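Local coordinates for A197 (Sulfolobus turreted icosahedral virus, PDB 2C0N), which probably acts as a glycosyltransferase of the GT-A fold, transferring sugar from an activated donor to an acceptor, at residues 63-68 / 171-176. Numbering follows the deposited sequence.
Sequences DVVPIE and YHFIDE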
loop_
_atom_site.group_PDB
_atom_site.type_symbol
_atom_site.label_atom_id
_atom_site.label_comp_id
_atom_site.label_asym_id
_atom_site.label_seq_id
_atom_site.Cartn_x
_atom_site.Cartn_y
_atom_site.Cartn_z
ATOM N N ASP A 63 -2.156 -5.763 -9.582
ATOM C CA ASP A 63 -3.428 -6.471 -9.417
ATOM C C ASP A 63 -3.288 -7.996 -9.336
ATOM O O ASP A 63 -4.266 -8.712 -9.437
ATOM C CB ASP A 63 -4.441 -6.068 -10.510
ATOM C CG ASP A 63 -3.908 -6.178 -11.910
ATOM O OD1 ASP A 63 -2.802 -6.714 -12.080
ATOM O OD2 ASP A 63 -4.633 -5.685 -12.860
ATOM N N VAL A 64 -2.070 -8.480 -9.150
ATOM C CA VAL A 64 -1.826 -9.905 -9.020
ATOM C C VAL A 64 -1.345 -10.202 -7.587
ATOM O O VAL A 64 -0.378 -9.614 -7.123
ATOM C CB VAL A 64 -0.803 -10.377 -10.089
ATOM C CG1 VAL A 64 -0.417 -11.840 -9.857
ATOM C CG2 VAL A 64 -1.351 -10.173 -11.506
ATOM N N VAL A 65 -2.053 -11.090 -6.882
ATOM C CA VAL A 65 -1.782 -11.370 -5.483
ATOM C C VAL A 65 -1.534 -12.846 -5.298
ATOM O O VAL A 65 -2.464 -13.648 -5.365
ATOM C CB VAL A 65 -2.947 -10.933 -4.552
ATOM C CG1 VAL A 65 -2.606 -11.234 -3.093
ATOM C CG2 VAL A 65 -3.213 -9.474 -4.707
ATOM N N PRO A 66 -0.265 -13.222 -5.091
ATOM C CA PRO A 66 0.036 -14.624 -4.938
ATOM C C PRO A 66 -0.663 -15.299 -3.790
ATOM O O PRO A 66 -0.837 -14.713 -2.690
ATOM C CB PRO A 66 1.563 -14.635 -4.789
ATOM C CG PRO A 66 1.990 -13.361 -5.470
ATOM C CD PRO A 66 0.963 -12.408 -5.099
ATOM N N ILE A 67 -1.081 -16.534 -4.049
ATOM C CA ILE A 67 -1.694 -17.357 -3.024
ATOM C C ILE A 67 -0.610 -18.100 -2.274
ATOM O O ILE A 67 -0.603 -18.139 -1.039
ATOM C CB ILE A 67 -2.592 -18.434 -3.597
ATOM C CG1 ILE A 67 -3.785 -17.810 -4.305
ATOM C CG2 ILE A 67 -3.021 -19.324 -2.480
ATOM C CD1 ILE A 67 -4.746 -18.867 -4.908
ATOM N N GLU A 68 0.241 -18.786 -3.004
ATOM C CA GLU A 68 1.425 -19.325 -2.393
ATOM C C GLU A 68 2.531 -19.242 -3.404
ATOM O O GLU A 68 2.291 -19.199 -4.641
ATOM C CB GLU A 68 1.251 -20.763 -1.881
ATOM C CG GLU A 68 2.389 -21.197 -0.935
ATOM C CD GLU A 68 2.325 -22.654 -0.518
ATOM O OE1 GLU A 68 1.397 -23.023 0.235
ATOM O OE2 GLU A 68 3.241 -23.424 -0.924
ATOM N N TYR A 171 -4.374 -14.682 -7.286
ATOM C CA TYR A 171 -5.618 -14.022 -7.681
ATOM C C TYR A 171 -5.291 -12.852 -8.602
ATOM O O TYR A 171 -4.250 -12.203 -8.434
ATOM C CB TYR A 171 -6.330 -13.465 -6.447
ATOM C CG TYR A 171 -6.607 -14.512 -5.421
ATOM C CD1 TYR A 171 -7.491 -15.549 -5.672
ATOM C CD2 TYR A 171 -5.920 -14.507 -4.220
ATOM C CE1 TYR A 171 -7.727 -16.519 -4.722
ATOM C CE2 TYR A 171 -6.126 -15.460 -3.281
ATOM C CZ TYR A 171 -7.019 -16.467 -3.521
ATOM O OH TYR A 171 -7.144 -17.382 -2.528
ATOM N N HIS A 172 -6.234 -12.527 -9.505
ATOM C CA HIS A 172 -6.098 -11.405 -10.415
ATOM C C HIS A 172 -7.266 -10.485 -10.114
ATOM O O HIS A 172 -8.386 -10.755 -10.481
ATOM C CB HIS A 172 -6.126 -11.902 -11.880
ATOM C CG HIS A 172 -5.509 -10.967 -12.864
ATOM N ND1 HIS A 172 -4.760 -9.864 -12.500
ATOM C CD2 HIS A 172 -5.536 -10.974 -14.215
ATOM C CE1 HIS A 172 -4.378 -9.225 -13.595
ATOM N NE2 HIS A 172 -4.810 -9.895 -14.647
ATOM N N PHE A 173 -6.983 -9.438 -9.370
ATOM C CA PHE A 173 -8.005 -8.536 -8.902
ATOM C C PHE A 173 -8.540 -7.634 -9.966
ATOM O O PHE A 173 -7.792 -7.116 -10.801
ATOM C CB PHE A 173 -7.461 -7.719 -7.717
ATOM C CG PHE A 173 -7.551 -8.449 -6.450
ATOM C CD1 PHE A 173 -6.587 -9.392 -6.084
ATOM C CD2 PHE A 173 -8.656 -8.294 -5.650
ATOM C CE1 PHE A 173 -6.718 -10.137 -4.911
ATOM C CE2 PHE A 173 -8.808 -9.048 -4.478
ATOM C CZ PHE A 173 -7.818 -9.988 -4.102
ATOM N N ILE A 174 -9.865 -7.467 -9.946
ATOM C CA ILE A 174 -10.583 -6.645 -10.891
ATOM C C ILE A 174 -10.793 -5.264 -10.289
ATOM O O ILE A 174 -10.438 -4.255 -10.881
ATOM C CB ILE A 174 -11.914 -7.289 -11.319
ATOM C CG1 ILE A 174 -11.669 -8.681 -11.923
ATOM C CG2 ILE A 174 -12.617 -6.452 -12.350
ATOM C CD1 ILE A 174 -12.938 -9.572 -11.919
ATOM N N ASP A 175 -11.353 -5.225 -9.098
ATOM C CA ASP A 175 -11.367 -4.006 -8.324
ATOM C C ASP A 175 -10.566 -4.260 -7.064
ATOM O O ASP A 175 -9.710 -5.140 -7.054
ATOM C CB ASP A 175 -12.804 -3.468 -8.136
ATOM C CG ASP A 175 -13.670 -4.330 -7.255
ATOM O OD1 ASP A 175 -13.138 -5.295 -6.717
ATOM O OD2 ASP A 175 -14.890 -4.029 -7.064
ATOM N N GLU A 176 -10.801 -3.481 -6.013
ATOM C CA GLU A 176 -10.025 -3.626 -4.796
ATOM C C GLU A 176 -10.362 -4.885 -4.016
ATOM O O GLU A 176 -9.591 -5.265 -3.134
ATOM C CB GLU A 176 -10.233 -2.411 -3.913
ATOM C CG GLU A 176 -9.769 -1.140 -4.538
ATOM C CD GLU A 176 -10.767 -0.441 -5.450
ATOM O OE1 GLU A 176 -11.852 -0.955 -5.772
ATOM O OE2 GLU A 176 -10.446 0.693 -5.835
#
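The carbonyl oxygen of Asp63 is gripped by two donors from the partner strand: Phe173 N makes the main bond (2.8 Å), lying in the carbonyl plane, while His172 ND1 adds a weak but nearly straight one (3.3 Å, 171°). A CA-H...O contact from His172 supplements them. Beyond this point, Val65 and Tyr171 form an antiparallel hydrogen-bonded pair: Val65 N meets Tyr171 O at 2.9 Å within the carbonyl plane, whereas Tyr171 N approaches Val65 O from above its plane. Val64 and His172 make the adjoining non-hydrogen-bonded pair. With His172 CG anti to its backbone N (chi1 -158°), the imidazole lies alongside the Asp63 side chain, its plane almost perpendicular to the carboxylate (84°), and His172 CE1 comes to 3.3 Å from Asp63 OD1. Asp63 OD2 pairs with Lys92, whose charge probably helps keep the carboxylate ionised. On the face carrying Val65 and Tyr171, Val65 CG2 meets Phe173 CE1 at 3.6 Å, with helix 15-23 packed against both residues. Where the chain turns at Ile67, its CG1 sits over one face of the Tyr171 ring in a CH-pi contact, 3.8 Å from the centroid, with CD1 reaching toward the hydroxyl end. Asp63 is the last residue of a probable DXD motif, and its pairing with a late-strand histidine is consistent with the metal and nucleotide-sugar site of GT-A glycosyltransferases.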